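Local coordinates for MMACHC-like protein (Caenorhabditis elegans, PDB 5UJC) that binds cobalamin and probably catalyses the flavin-dependent decyanation of cyanocobalamin and the glutathione-dependent demethylation of methylcobalamin, at residues W159-G173 and D214-W226. Sequence-based numbering, arbitrary orientation.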
loop_
_atom_site.group_PDB
_atom_site.type_symbol
_atom_site.label_atom_id
_atom_site.label_comp_id
_atom_site.label_asym_id
_atom_site.label_seq_id
_atom_site.Cartn_x
_atom_site.Cartn_y
_atom_site.Cartn_z
ATOM N N TRP A 159 13.626 -24.469 1.245
ATOM C CA TRP A 159 12.419 -23.650 1.417
ATOM C C TRP A 159 12.748 -22.208 0.998
ATOM O O TRP A 159 13.785 -21.691 1.393
ATOM C CB TRP A 159 11.935 -23.674 2.895
ATOM C CG TRP A 159 10.649 -22.969 3.071
ATOM C CD1 TRP A 159 9.393 -23.499 2.932
ATOM C CD2 TRP A 159 10.464 -21.561 3.241
ATOM N NE1 TRP A 159 8.456 -22.517 3.018
ATOM C CE2 TRP A 159 9.079 -21.315 3.202
ATOM C CE3 TRP A 159 11.335 -20.482 3.408
ATOM C CZ2 TRP A 159 8.545 -20.049 3.372
ATOM C CZ3 TRP A 159 10.805 -19.222 3.561
ATOM C CH2 TRP A 159 9.424 -19.015 3.560
ATOM N N PRO A 160 11.857 -21.533 0.240
ATOM C CA PRO A 160 10.599 -22.098 -0.258
ATOM C C PRO A 160 10.812 -23.126 -1.347
ATOM O O PRO A 160 11.906 -23.206 -1.902
ATOM C CB PRO A 160 9.873 -20.873 -0.842
ATOM C CG PRO A 160 10.952 -19.907 -1.146
ATOM C CD PRO A 160 11.985 -20.105 -0.093
ATOM N N PRO A 161 9.764 -23.918 -1.661
ATOM C CA PRO A 161 9.774 -24.776 -2.848
ATOM C C PRO A 161 10.161 -23.990 -4.103
ATOM O O PRO A 161 9.935 -22.774 -4.169
ATOM C CB PRO A 161 8.316 -25.245 -2.950
ATOM C CG PRO A 161 7.775 -25.133 -1.577
ATOM C CD PRO A 161 8.472 -23.976 -0.946
ATOM N N ALA A 162 10.765 -24.667 -5.072
ATOM C CA ALA A 162 11.026 -24.060 -6.387
ATOM C C ALA A 162 9.963 -24.497 -7.366
ATOM O O ALA A 162 9.461 -25.620 -7.286
ATOM C CB ALA A 162 12.403 -24.456 -6.895
ATOM N N GLY A 163 9.611 -23.597 -8.286
ATOM C CA GLY A 163 8.735 -23.932 -9.417
ATOM C C GLY A 163 7.296 -24.248 -9.036
ATOM O O GLY A 163 6.638 -25.025 -9.716
ATOM N N ARG A 164 6.797 -23.631 -7.963
ATOM C CA ARG A 164 5.402 -23.821 -7.553
ATOM C C ARG A 164 4.486 -22.747 -8.160
ATOM O O ARG A 164 3.261 -22.873 -8.119
ATOM C CB ARG A 164 5.277 -23.810 -6.015
ATOM C CG ARG A 164 5.634 -25.140 -5.350
ATOM C CD ARG A 164 4.515 -26.164 -5.485
ATOM N NE ARG A 164 3.259 -25.692 -4.881
ATOM C CZ ARG A 164 2.971 -25.728 -3.571
ATOM N NH1 ARG A 164 3.849 -26.223 -2.684
ATOM N NH2 ARG A 164 1.795 -25.257 -3.140
ATOM N N MET A 165 5.079 -21.694 -8.721
ATOM C CA MET A 165 4.297 -20.565 -9.203
ATOM C C MET A 165 4.447 -20.383 -10.697
ATOM O O MET A 165 5.348 -20.963 -11.335
ATOM C CB MET A 165 4.692 -19.309 -8.475
ATOM C CG MET A 165 4.472 -19.412 -6.981
ATOM S SD MET A 165 5.232 -18.081 -6.118
ATOM C CE MET A 165 4.045 -16.774 -6.440
ATOM N N GLY A 166 3.541 -19.605 -11.262
ATOM C CA GLY A 166 3.480 -19.419 -12.705
ATOM C C GLY A 166 4.636 -18.605 -13.270
ATOM O O GLY A 166 5.481 -18.099 -12.510
ATOM N N PRO A 167 4.662 -18.437 -14.614
ATOM C CA PRO A 167 5.750 -17.746 -15.281
ATOM C C PRO A 167 5.901 -16.320 -14.806
ATOM O O PRO A 167 4.890 -15.621 -14.574
ATOM C CB PRO A 167 5.342 -17.781 -16.765
ATOM C CG PRO A 167 4.444 -18.942 -16.878
ATOM C CD PRO A 167 3.695 -18.983 -15.580
ATOM N N ASN A 168 7.150 -15.908 -14.616
ATOM C CA ASN A 168 7.483 -14.546 -14.224
ATOM C C ASN A 168 6.877 -14.191 -12.883
ATOM O O ASN A 168 6.615 -13.031 -12.601
ATOM C CB ASN A 168 7.040 -13.555 -15.298
ATOM C CG ASN A 168 7.503 -13.962 -16.686
ATOM O OD1 ASN A 168 8.652 -13.736 -17.054
ATOM N ND2 ASN A 168 6.620 -14.605 -17.443
ATOM N N LEU A 169 6.638 -15.198 -12.056
ATOM C CA LEU A 169 6.281 -14.960 -10.669
ATOM C C LEU A 169 7.358 -15.491 -9.738
ATOM O O LEU A 169 7.942 -16.542 -9.982
ATOM C CB LEU A 169 4.944 -15.594 -10.338
ATOM C CG LEU A 169 3.745 -15.093 -11.147
ATOM C CD1 LEU A 169 2.524 -15.958 -10.882
ATOM C CD2 LEU A 169 3.436 -13.633 -10.823
ATOM N N LYS A 170 7.632 -14.724 -8.689
ATOM C CA LYS A 170 8.551 -15.117 -7.660
ATOM C C LYS A 170 7.850 -15.348 -6.364
ATOM O O LYS A 170 6.801 -14.807 -6.123
ATOM C CB LYS A 170 9.614 -14.035 -7.482
ATOM C CG LYS A 170 10.459 -13.827 -8.739
ATOM C CD LYS A 170 11.411 -15.022 -8.984
ATOM C CE LYS A 170 11.998 -14.993 -10.382
ATOM N NZ LYS A 170 12.827 -13.782 -10.619
ATOM N N PHE A 171 8.479 -16.118 -5.487
ATOM C CA PHE A 171 7.967 -16.303 -4.116
ATOM C C PHE A 171 8.407 -15.108 -3.290
ATOM O O PHE A 171 9.575 -14.980 -2.934
ATOM C CB PHE A 171 8.483 -17.643 -3.542
ATOM C CG PHE A 171 7.843 -18.041 -2.216
ATOM C CD1 PHE A 171 8.326 -17.543 -1.026
ATOM C CD2 PHE A 171 6.771 -18.904 -2.186
ATOM C CE1 PHE A 171 7.803 -17.957 0.182
ATOM C CE2 PHE A 171 6.233 -19.329 -0.982
ATOM C CZ PHE A 171 6.754 -18.859 0.208
ATOM N N ILE A 172 7.469 -14.187 -3.063
ATOM C CA ILE A 172 7.779 -12.886 -2.472
ATOM C C ILE A 172 7.389 -12.776 -1.010
ATOM O O ILE A 172 6.596 -13.568 -0.488
ATOM C CB ILE A 172 7.180 -11.698 -3.275
ATOM C CG1 ILE A 172 5.642 -11.804 -3.377
ATOM C CG2 ILE A 172 7.806 -11.640 -4.673
ATOM C CD1 ILE A 172 4.970 -10.508 -3.782
ATOM N N GLY A 173 7.968 -11.794 -0.345
ATOM C CA GLY A 173 7.659 -11.554 1.061
ATOM C C GLY A 173 6.333 -10.860 1.281
ATOM O O GLY A 173 5.649 -10.439 0.322
ATOM N N ASP A 214 5.172 -20.089 11.694
ATOM C CA ASP A 214 3.999 -19.247 11.323
ATOM C C ASP A 214 4.326 -18.330 10.169
ATOM O O ASP A 214 3.512 -18.169 9.245
ATOM C CB ASP A 214 3.502 -18.397 12.506
ATOM C CG ASP A 214 2.861 -19.224 13.595
ATOM O OD1 ASP A 214 2.291 -20.308 13.290
ATOM O OD2 ASP A 214 2.903 -18.785 14.749
ATOM N N VAL A 215 5.548 -17.788 10.165
ATOM C CA VAL A 215 5.981 -16.918 9.064
ATOM C C VAL A 215 6.007 -17.694 7.768
ATOM O O VAL A 215 5.483 -17.236 6.740
ATOM C CB VAL A 215 7.373 -16.288 9.337
ATOM C CG1 VAL A 215 7.852 -15.487 8.130
ATOM C CG2 VAL A 215 7.338 -15.417 10.581
ATOM N N ARG A 216 6.592 -18.900 7.795
ATOM C CA ARG A 216 6.684 -19.673 6.564
ATOM C C ARG A 216 5.283 -20.067 6.045
ATOM O O ARG A 216 5.019 -19.993 4.847
ATOM C CB ARG A 216 7.590 -20.911 6.740
ATOM C CG ARG A 216 9.079 -20.567 6.858
ATOM C CD ARG A 216 9.986 -21.800 6.857
ATOM N NE ARG A 216 10.079 -22.342 8.184
ATOM C CZ ARG A 216 11.003 -22.004 9.107
ATOM N NH1 ARG A 216 10.925 -22.522 10.309
ATOM N NH2 ARG A 216 12.004 -21.143 8.824
ATOM N N THR A 217 4.376 -20.394 6.956
ATOM C CA THR A 217 2.999 -20.717 6.572
ATOM C C THR A 217 2.311 -19.491 5.960
ATOM O O THR A 217 1.635 -19.595 4.942
ATOM C CB THR A 217 2.195 -21.237 7.758
ATOM O OG1 THR A 217 2.828 -22.411 8.259
ATOM C CG2 THR A 217 0.768 -21.584 7.351
ATOM N N ALA A 218 2.499 -18.332 6.582
ATOM C CA ALA A 218 1.891 -17.088 6.078
ATOM C C ALA A 218 2.396 -16.788 4.665
ATOM O O ALA A 218 1.611 -16.402 3.772
ATOM C CB ALA A 218 2.204 -15.933 7.011
ATOM N N LEU A 219 3.704 -16.964 4.449
ATOM C CA LEU A 219 4.272 -16.682 3.158
ATOM C C LEU A 219 3.779 -17.654 2.081
ATOM O O LEU A 219 3.555 -17.243 0.924
ATOM C CB LEU A 219 5.803 -16.658 3.220
ATOM C CG LEU A 219 6.408 -15.476 3.988
ATOM C CD1 LEU A 219 7.890 -15.630 4.201
ATOM C CD2 LEU A 219 6.113 -14.203 3.287
ATOM N N GLU A 220 3.594 -18.917 2.444
ATOM C CA GLU A 220 2.983 -19.885 1.527
ATOM C C GLU A 220 1.522 -19.527 1.216
ATOM O O GLU A 220 1.110 -19.588 0.073
ATOM C CB GLU A 220 3.096 -21.301 2.073
ATOM C CG GLU A 220 4.556 -21.807 2.079
ATOM C CD GLU A 220 4.728 -23.228 2.567
ATOM O OE1 GLU A 220 3.729 -23.951 2.675
ATOM O OE2 GLU A 220 5.895 -23.639 2.810
ATOM N N LYS A 221 0.756 -19.150 2.230
ATOM C CA LYS A 221 -0.652 -18.778 2.011
ATOM C C LYS A 221 -0.743 -17.563 1.090
ATOM O O LYS A 221 -1.625 -17.469 0.242
ATOM C CB LYS A 221 -1.357 -18.486 3.337
ATOM C CG LYS A 221 -1.744 -19.731 4.150
ATOM C CD LYS A 221 -2.889 -20.540 3.501
ATOM C CE LYS A 221 -4.098 -19.678 3.082
ATOM N NZ LYS A 221 -5.323 -20.477 2.754
ATOM N N PHE A 222 0.183 -16.640 1.257
ATOM C CA PHE A 222 0.232 -15.434 0.421
ATOM C C PHE A 222 0.580 -15.794 -1.035
ATOM O O PHE A 222 -0.125 -15.418 -1.963
ATOM C CB PHE A 222 1.253 -14.456 1.009
ATOM C CG PHE A 222 1.426 -13.171 0.218
ATOM C CD1 PHE A 222 0.328 -12.386 -0.130
ATOM C CD2 PHE A 222 2.703 -12.722 -0.129
ATOM C CE1 PHE A 222 0.509 -11.203 -0.807
ATOM C CE2 PHE A 222 2.868 -11.534 -0.803
ATOM C CZ PHE A 222 1.775 -10.771 -1.124
ATOM N N ASN A 223 1.679 -16.496 -1.235
ATOM C CA ASN A 223 2.141 -16.757 -2.593
ATOM C C ASN A 223 1.289 -17.752 -3.353
ATOM O O ASN A 223 1.119 -17.608 -4.565
ATOM C CB ASN A 223 3.588 -17.179 -2.596
ATOM C CG ASN A 223 4.517 -15.994 -2.395
ATOM O OD1 ASN A 223 4.650 -15.141 -3.286
ATOM N ND2 ASN A 223 5.097 -15.884 -1.195
ATOM N N TYR A 224 0.756 -18.759 -2.647
ATOM C CA TYR A 224 0.046 -19.884 -3.299
ATOM C C TYR A 224 -1.477 -19.755 -3.265
ATOM O O TYR A 224 -2.157 -20.397 -4.069
ATOM C CB TYR A 224 0.443 -21.202 -2.654
ATOM C CG TYR A 224 1.938 -21.484 -2.641
ATOM C CD1 TYR A 224 2.786 -20.999 -3.650
ATOM C CD2 TYR A 224 2.486 -22.304 -1.667
ATOM C CE1 TYR A 224 4.139 -21.300 -3.653
ATOM C CE2 TYR A 224 3.830 -22.589 -1.656
ATOM C CZ TYR A 224 4.656 -22.086 -2.642
ATOM O OH TYR A 224 5.990 -22.423 -2.620
ATOM N N ASN A 225 -2.021 -18.950 -2.329
ATOM C CA ASN A 225 -3.464 -18.978 -2.041
ATOM C C ASN A 225 -4.053 -17.594 -1.799
ATOM O O ASN A 225 -5.102 -17.476 -1.208
ATOM C CB ASN A 225 -3.733 -19.848 -0.801
ATOM C CG ASN A 225 -3.265 -21.271 -0.976
ATOM O OD1 ASN A 225 -2.326 -21.710 -0.323
ATOM N ND2 ASN A 225 -3.857 -21.956 -1.894
ATOM N N TRP A 226 -3.391 -16.549 -2.298
ATOM C CA TRP A 226 -3.805 -15.196 -1.985
ATOM C C TRP A 226 -5.245 -14.863 -2.327
ATOM O O TRP A 226 -5.858 -13.977 -1.680
ATOM C CB TRP A 226 -2.868 -14.142 -2.629
ATOM C CG TRP A 226 -2.698 -14.266 -4.089
ATOM C CD1 TRP A 226 -1.684 -14.918 -4.750
ATOM C CD2 TRP A 226 -3.513 -13.685 -5.094
ATOM N NE1 TRP A 226 -1.844 -14.801 -6.083
ATOM C CE2 TRP A 226 -2.960 -14.040 -6.327
ATOM C CE3 TRP A 226 -4.662 -12.875 -5.076
ATOM C CZ2 TRP A 226 -3.510 -13.627 -7.531
ATOM C CZ3 TRP A 226 -5.206 -12.486 -6.269
ATOM C CH2 TRP A 226 -4.617 -12.833 -7.475
HETATM O O HOH W 1 7.734 -21.251 -4.392
#
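The indole of Trp-159 is clasped between Pro-160 CB on one face and the aliphatic chain of Arg-216 on the other, where Arg-216 CG stands 3.6 Å from the centroid of the six-membered ring and only 12° off its normal, a CH-pi contact. At the indole edge Trp-159 NE1 donates to Glu-220 OE2 (2.8 Å), which lies within 1° of the ring plane and accepts through its anti lone pair; Leu-219 CD1 meets Trp-159 CH2 on the same rim. With an alanine here, Glu-220 OE2 would probably lose its indole donor, and the Arg-216 methylenes and Pro-160 CB the ring between them. Phe-171 is sandwiched likewise, with Pro-160 CB over one face and Asn-223 ND2 3.4 Å above the other, while its edge is directed at the face of Tyr-224 in an offset edge-to-face pair (planes at 61°). Bent at chi2 and chi3, the Arg-164 chain lays its guanidinium over one face of Tyr-224, offset toward the rim, Arg-164 CZ 4.0 Å from the ring centroid, a cation-pi stack. Met-165 CG reaches the edge of that ring, and a water joins Tyr-224 OH to Pro-161 O.

These contacts fasten the long loop between strands 145-147 and 174-176 to helix 212-225 beside the bound methylcobalamin. Asn-223 pairs with the Ile-172 backbone: Asn-223 OD1 accepts from Ile-172 N (3.0 Å), a donor tilted out of the side-chain carbonyl plane, and Asn-223 ND2 donates almost straight to Ile-172 O (2.8 Å) in the carbonyl plane. ND2 also hydrogen-bonds Leu-219 O from above its carbonyl plane, on the face opposite the helical N-H of Asn-223. Asn-223 OD1 is hydrogen-bonded to the methylcobalamin as well, and Lys-170 O to another nitrogen of the same ligand.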